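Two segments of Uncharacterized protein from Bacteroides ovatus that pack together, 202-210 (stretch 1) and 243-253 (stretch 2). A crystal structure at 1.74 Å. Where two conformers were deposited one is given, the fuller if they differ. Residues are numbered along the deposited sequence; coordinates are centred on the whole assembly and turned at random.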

ATOM      1  N   HIS A 202     -18.807   2.575 -11.518  1.00 13.04           N
ATOM      2  CA  HIS A 202     -18.860   3.665 -10.578  1.00 12.86           C
ATOM      3  C   HIS A 202     -18.417   3.292  -9.168  1.00 12.11           C
ATOM      4  O   HIS A 202     -18.720   2.220  -8.661  1.00 12.20           O
ATOM      5  N   VAL A 203     -17.691   4.211  -8.560  1.00 13.04           N
ATOM      6  CA  VAL A 203     -17.120   4.003  -7.232  1.00 12.26           C
ATOM      7  C   VAL A 203     -18.161   3.661  -6.157  1.00 12.20           C
ATOM      8  O   VAL A 203     -17.872   2.900  -5.227  1.00 12.07           O
ATOM      9  N   GLU A 204     -19.369   4.217  -6.258  1.00 12.10           N
ATOM     10  CA  GLU A 204     -20.425   3.892  -5.290  1.00 12.73           C
ATOM     11  C   GLU A 204     -20.903   2.445  -5.323  1.00 12.77           C
ATOM     12  O   GLU A 204     -21.685   2.051  -4.455  1.00 12.99           O
ATOM     13  N   THR A 205     -20.451   1.678  -6.318  1.00 12.03           N
ATOM     14  CA  THR A 205     -20.799   0.279  -6.442  1.00 11.74           C
ATOM     15  C   THR A 205     -19.735  -0.649  -5.816  1.00 11.19           C
ATOM     16  O   THR A 205     -19.808  -1.866  -5.979  1.00 12.71           O
ATOM     17  N   ASN A 206     -18.759  -0.079  -5.100  1.00 10.52           N
ATOM     18  CA  ASN A 206     -17.898  -0.871  -4.219  1.00  9.86           C
ATOM     19  C   ASN A 206     -18.781  -1.527  -3.141  1.00  9.93           C
ATOM     20  O   ASN A 206     -19.757  -0.923  -2.663  1.00  9.85           O
ATOM     21  N   HIS A 207     -18.449  -2.759  -2.798  1.00  9.99           N
ATOM     22  CA  HIS A 207     -19.114  -3.423  -1.698  1.00 10.93           C
ATOM     23  C   HIS A 207     -18.272  -4.546  -1.124  1.00 10.63           C
ATOM     24  O   HIS A 207     -17.508  -5.194  -1.853  1.00 11.52           O
ATOM     25  N   ASP A 208     -18.442  -4.756   0.187  1.00 11.10           N
ATOM     26  CA  ASP A 208     -17.850  -5.859   0.957  1.00 11.19           C
ATOM     27  C   ASP A 208     -16.332  -5.773   1.142  1.00 10.92           C
ATOM     28  O   ASP A 208     -15.634  -5.089   0.392  1.00 10.11           O
ATOM     29  N   ILE A 209     -15.862  -6.442   2.192  1.00  9.87           N
ATOM     30  CA  ILE A 209     -14.450  -6.683   2.445  1.00 10.41           C
ATOM     31  C   ILE A 209     -14.233  -8.178   2.603  1.00 10.60           C
ATOM     32  O   ILE A 209     -14.804  -8.812   3.517  1.00 11.00           O
ATOM     33  N   CYS A 210     -13.383  -8.729   1.746  1.00 10.32           N
ATOM     34  CA  CYS A 210     -13.131 -10.171   1.694  1.00 10.61           C
ATOM     35  C   CYS A 210     -11.662 -10.466   2.053  1.00 10.42           C
ATOM     36  O   CYS A 210     -10.827  -9.585   2.036  1.00 10.63           O
ATOM     37  N   ARG A 243     -19.357  -7.573   5.762  1.00 13.60           N
ATOM     38  CA  ARG A 243     -20.374  -7.352   4.744  0.50 14.41           C
ATOM     39  C   ARG A 243     -20.846  -5.915   4.761  1.00 13.43           C
ATOM     40  O   ARG A 243     -21.344  -5.423   5.766  1.00 13.77           O
ATOM     41  N   LEU A 244     -20.688  -5.238   3.620  1.00 12.49           N
ATOM     42  CA  LEU A 244     -21.019  -3.831   3.498  1.00 12.52           C
ATOM     43  C   LEU A 244     -21.646  -3.590   2.154  1.00 12.76           C
ATOM     44  O   LEU A 244     -21.114  -4.050   1.137  1.00 12.65           O
ATOM     45  N   PRO A 245     -22.737  -2.822   2.122  1.00 13.54           N
ATOM     46  CA  PRO A 245     -23.465  -2.649   0.879  1.00 13.65           C
ATOM     47  C   PRO A 245     -22.809  -1.656  -0.097  1.00 12.65           C
ATOM     48  O   PRO A 245     -21.881  -0.923   0.252  1.00 10.05           O
ATOM     49  N   GLN A 246     -23.369  -1.580  -1.300  1.00 12.99           N
ATOM     50  CA  GLN A 246     -23.058  -0.474  -2.178  1.00 13.52           C
ATOM     51  C   GLN A 246     -23.636   0.791  -1.524  1.00 13.89           C
ATOM     52  O   GLN A 246     -24.488   0.692  -0.641  1.00 14.60           O
ATOM     53  N   ASN A 247     -23.131   1.952  -1.931  1.00 13.30           N
ATOM     54  CA  ASN A 247     -23.606   3.257  -1.462  0.50 13.84           C
ATOM     55  C   ASN A 247     -23.434   3.503   0.042  1.00 13.25           C
ATOM     56  O   ASN A 247     -24.254   4.149   0.666  1.00 14.20           O
ATOM     57  N   CYS A 248     -22.344   3.000   0.620  1.00 12.32           N
ATOM     58  CA  CYS A 248     -22.006   3.376   1.980  1.00 12.70           C
ATOM     59  C   CYS A 248     -20.659   4.066   2.078  1.00 11.72           C
ATOM     60  O   CYS A 248     -20.052   4.117   3.176  1.00 11.80           O
ATOM     61  N   GLU A 249     -20.204   4.606   0.951  1.00 10.94           N
ATOM     62  CA  GLU A 249     -18.938   5.351   0.853  1.00 10.96           C
ATOM     63  C   GLU A 249     -17.722   4.466   1.186  1.00  9.63           C
ATOM     64  O   GLU A 249     -16.700   4.940   1.682  1.00  9.93           O
ATOM     65  N   LEU A 250     -17.852   3.172   0.943  1.00 10.49           N
ATOM     66  CA  LEU A 250     -16.751   2.250   1.099  1.00 10.19           C
ATOM     67  C   LEU A 250     -15.730   2.506  -0.008  1.00 10.80           C
ATOM     68  O   LEU A 250     -16.070   2.522  -1.191  1.00  9.78           O
ATOM     69  N   ILE A 251     -14.497   2.737   0.404  1.00 10.93           N
ATOM     70  CA  ILE A 251     -13.422   3.116  -0.518  1.00 10.76           C
ATOM     71  C   ILE A 251     -12.679   1.870  -0.947  1.00 11.17           C
ATOM     72  O   ILE A 251     -12.722   0.829  -0.273  1.00 13.03           O
ATOM     73  N   ASN A 252     -12.042   1.964  -2.106  1.00 10.49           N
ATOM     74  CA  ASN A 252     -11.209   0.886  -2.634  1.00 10.31           C
ATOM     75  C   ASN A 252      -9.720   1.230  -2.596  1.00 11.59           C
ATOM     76  O   ASN A 252      -9.365   2.403  -2.666  1.00 10.11           O
ATOM     77  N   GLN A 253      -8.913   0.174  -2.461  1.00 10.97           N
ATOM     78  CA  GLN A 253      -7.457   0.175  -2.541  1.00 11.70           C
ATOM     79  C   GLN A 253      -6.887   0.892  -1.317  1.00 12.15           C
ATOM     80  O   GLN A 253      -6.496   2.052  -1.408  1.00 11.29           O
TER

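The contact is organised around N206, a strand residue whose amide does two jobs at once. Its CA-to-CB bond runs sideways to the other stretch, but chi1 near -71° (m) brings the end of the side chain nearer, so that N206 ND2 donates to L250 O at 2.9 Å and to N252 OD1 at 3.0 Å. Both bonds are nearly straight, and together they spend both amide protons on a segment that has no regular secondary structure; OD1 of N206 is satisfied elsewhere in the structure. N252 meets this amide with a CA-to-CB bond directed toward stretch 1 and a p rotamer, and N252 OD1 also lies 3.8 Å from V203 CG2.

D208 supplies the second polar anchor. Its CB points away, yet the m rotamer returns the carboxylate to the backbone of stretch 2: L244 N donates to D208 OD1 at 3.1 Å, while D208 N donates to L244 O at 2.9 Å. One residue thus pairs with both the NH and the CO of L244, using side chain for one and main chain for the other. The other carboxylate oxygen is held within its own stretch, where H207 ND1 donates to D208 OD2 at 2.8 Å; D208 O, by contrast, is buried without a partner. At the 3-10 end, N247 N donates to E204 O at 2.9 Å, and N247, in an m rotamer, brings N247 OD1 to 3.4 Å from E204 CB.

Two waters fill gaps between the backbones. Water 1 lies within hydrogen-bonding reach of two carbonyls, 2.8 Å from V203 O and 2.7 Å from L250 O, which as two acceptors cannot bond to each other. Water 2 accepts from C248 N at 3.0 Å and L250 N at 3.3 Å, and lies 3.1 Å from N206 O. The same N206 O receives a CA-H...O contact from Q246 CA at 3.4 Å.

Apolar packing completes the contact. L250 points toward stretch 1 in a t, p rotamer, placing L250 CD2 3.7 Å from D208 N and 3.8 Å from H207 C, against the strand backbone. I209 (m, t) extends I209 CD1 to 4.1 Å from L244 CD1 and 4.4 Å from L250 CD1, joining the two leucines. Farther along, Q246 (m, t) lays Q246 CG 3.9 Å from H207 CD2, with Q246 OE1 3.3 Å from T205 CB. H207 itself takes the p rotamer, with H207 CB 3.3 Å from L244 O. The rule to read here is economical: the N206 amide and D208 carboxylate, with two main-chain bonds, secure an irregular segment, and a few aliphatic groups close the space beside them.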

ATOM      1  CB  HIS A 202     -20.245   4.260 -10.572  1.00 14.04           C
ATOM      2  CG  HIS A 202     -20.741   4.570 -11.946  1.00 15.41           C
ATOM      3  ND1 HIS A 202     -21.307   3.612 -12.766  1.00 15.32           N
ATOM      4  CD2 HIS A 202     -20.674   5.708 -12.677  1.00 15.26           C
ATOM      5  CE1 HIS A 202     -21.611   4.165 -13.929  1.00 16.99           C
ATOM      6  NE2 HIS A 202     -21.238   5.437 -13.900  1.00 17.51           N
ATOM      7  CB  VAL A 203     -16.295   5.234  -6.801  1.00 12.53           C
ATOM      8  CG1 VAL A 203     -17.172   6.454  -6.558  1.00 13.32           C
ATOM      9  CG2 VAL A 203     -15.468   4.885  -5.555  1.00 12.78           C
ATOM     10  CB  GLU A 204     -21.636   4.838  -5.431  1.00 14.02           C
ATOM     11  CG  GLU A 204     -22.376   4.732  -6.764  1.00 16.39           C
ATOM     12  CD  GLU A 204     -21.854   5.663  -7.852  1.00 19.25           C
ATOM     13  OE1 GLU A 204     -20.655   6.082  -7.797  1.00 14.12           O
ATOM     14  OE2 GLU A 204     -22.671   5.932  -8.793  1.00 20.37           O
ATOM     15  CB  THR A 205     -21.131  -0.139  -7.907  1.00 12.08           C
ATOM     16  OG1 THR A 205     -19.943  -0.220  -8.712  1.00 10.88           O
ATOM     17  CG2 THR A 205     -22.123   0.828  -8.540  1.00 13.27           C
ATOM     18  CB  ASN A 206     -16.889   0.007  -3.461  1.00  9.78           C
ATOM     19  CG  ASN A 206     -15.783   0.572  -4.322  1.00 10.14           C
ATOM     20  OD1 ASN A 206     -15.478   0.093  -5.443  1.00 10.00           O
ATOM     21  ND2 ASN A 206     -15.136   1.617  -3.776  1.00  9.78           N
ATOM     22  CB  HIS A 207     -20.485  -3.947  -2.139  1.00 11.77           C
ATOM     23  CG  HIS A 207     -20.443  -4.927  -3.275  1.00 11.94           C
ATOM     24  ND1 HIS A 207     -20.432  -6.293  -3.079  1.00 13.58           N
ATOM     25  CD2 HIS A 207     -20.458  -4.741  -4.615  1.00 12.66           C
ATOM     26  CE1 HIS A 207     -20.429  -6.906  -4.252  1.00 13.40           C
ATOM     27  NE2 HIS A 207     -20.441  -5.985  -5.203  1.00 13.53           N
ATOM     28  CB  ASP A 208     -18.223  -7.222   0.320  1.00 11.64           C
ATOM     29  CG  ASP A 208     -19.720  -7.463   0.311  1.00 12.55           C
ATOM     30  OD1 ASP A 208     -20.383  -7.282   1.365  1.00 13.52           O
ATOM     31  OD2 ASP A 208     -20.253  -7.832  -0.762  1.00 13.53           O
ATOM     32  CB  ILE A 209     -13.937  -5.942   3.709  1.00 10.41           C
ATOM     33  CG1 ILE A 209     -14.284  -4.439   3.613  1.00 10.78           C
ATOM     34  CG2 ILE A 209     -12.428  -6.154   3.863  1.00 10.61           C
ATOM     35  CD1 ILE A 209     -13.760  -3.566   4.743  1.00 10.77           C
ATOM     36  CB  CYS A 210     -13.444 -10.721   0.295  1.00 11.48           C
ATOM     37  SG  CYS A 210     -15.186 -10.546  -0.215  1.00 13.18           S
ATOM     38  CB  ARG A 243     -21.563  -8.282   4.913  0.50 15.70           C
ATOM     39  CG  ARG A 243     -21.213  -9.709   4.576  0.50 17.77           C
ATOM     40  CD  ARG A 243     -22.299 -10.388   3.788  0.50 20.54           C
ATOM     41  NE  ARG A 243     -22.048 -11.814   3.792  0.50 21.20           N
ATOM     42  CZ  ARG A 243     -21.843 -12.529   2.704  0.50 20.43           C
ATOM     43  NH1 ARG A 243     -21.898 -11.958   1.516  0.50 20.03           N
ATOM     44  NH2 ARG A 243     -21.612 -13.824   2.823  0.50 22.08           N
ATOM     45  CB  LEU A 244     -19.733  -2.982   3.603  1.00 12.05           C
ATOM     46  CG  LEU A 244     -19.098  -2.959   4.987  1.00 12.70           C
ATOM     47  CD1 LEU A 244     -17.674  -2.429   4.907  1.00 14.71           C
ATOM     48  CD2 LEU A 244     -19.943  -2.136   5.954  1.00 12.98           C
ATOM     49  CB  PRO A 245     -24.804  -2.087   1.373  1.00 15.31           C
ATOM     50  CG  PRO A 245     -24.382  -1.218   2.540  1.00 15.47           C
ATOM     51  CD  PRO A 245     -23.363  -2.072   3.236  1.00 15.33           C
ATOM     52  CB  GLN A 246     -23.678  -0.717  -3.547  1.00 14.68           C
ATOM     53  CG  GLN A 246     -23.144  -1.990  -4.209  1.00 16.57           C
ATOM     54  CD  GLN A 246     -23.653  -2.169  -5.626  1.00 17.61           C
ATOM     55  OE1 GLN A 246     -23.837  -1.200  -6.373  1.00 16.43           O
ATOM     56  NE2 GLN A 246     -23.877  -3.427  -6.010  1.00 20.29           N
ATOM     57  CB  ASN A 247     -25.051   3.481  -1.903  0.50 14.99           C
ATOM     58  CG  ASN A 247     -25.178   3.512  -3.402  0.50 15.95           C
ATOM     59  OD1 ASN A 247     -24.714   4.449  -4.039  0.50 15.60           O
ATOM     60  ND2 ASN A 247     -25.777   2.471  -3.980  0.50 18.03           N
ATOM     61  CB  CYS A 248     -22.129   2.189   2.961  1.00 13.45           C
ATOM     62  SG  CYS A 248     -20.835   0.957   2.831  1.00 14.04           S
ATOM     63  CB  GLU A 249     -18.959   6.563   1.785  1.00 11.60           C
ATOM     64  CG  GLU A 249     -20.139   7.481   1.656  1.00 12.81           C
ATOM     65  CD  GLU A 249     -20.336   8.084   0.272  1.00 13.67           C
ATOM     66  OE1 GLU A 249     -19.448   8.002  -0.617  1.00 13.90           O
ATOM     67  OE2 GLU A 249     -21.416   8.701   0.099  1.00 15.20           O
ATOM     68  CB  LEU A 250     -17.241   0.814   1.025  1.00 11.32           C
ATOM     69  CG  LEU A 250     -16.136  -0.235   1.114  1.00 10.96           C
ATOM     70  CD1 LEU A 250     -15.449  -0.219   2.462  1.00 11.97           C
ATOM     71  CD2 LEU A 250     -16.706  -1.596   0.765  1.00 11.67           C
ATOM     72  CB  ILE A 251     -12.485   4.165   0.136  1.00 10.91           C
ATOM     73  CG1 ILE A 251     -11.458   4.776  -0.845  1.00 12.17           C
ATOM     74  CG2 ILE A 251     -11.789   3.578   1.346  1.00 10.81           C
ATOM     75  CD1 ILE A 251     -12.065   5.513  -2.016  1.00 14.36           C
ATOM     76  CB  ASN A 252     -11.586   0.561  -4.082  1.00 10.79           C
ATOM     77  CG  ASN A 252     -11.616   1.778  -4.968  1.00 12.13           C
ATOM     78  OD1 ASN A 252     -12.510   2.600  -4.876  1.00 11.16           O
ATOM     79  ND2 ASN A 252     -10.621   1.907  -5.841  1.00 13.83           N
ATOM     80  CB  GLN A 253      -7.002   0.824  -3.848  1.00 13.98           C
ATOM     81  CG  GLN A 253      -5.531   0.701  -4.127  1.00 18.25           C
ATOM     82  CD  GLN A 253      -5.197   1.114  -5.535  1.00 25.36           C
ATOM     83  OE1 GLN A 253      -5.727   2.095  -6.039  1.00 27.14           O
ATOM     84  NE2 GLN A 253      -4.291   0.395  -6.156  1.00 32.76           N
TER
HETATM   85  O   HOH W   1     -18.401   3.028  -2.498  1.00 10.14           O
HETATM   86  O   HOH W   2     -20.108   1.498  -0.718  1.00 10.39           O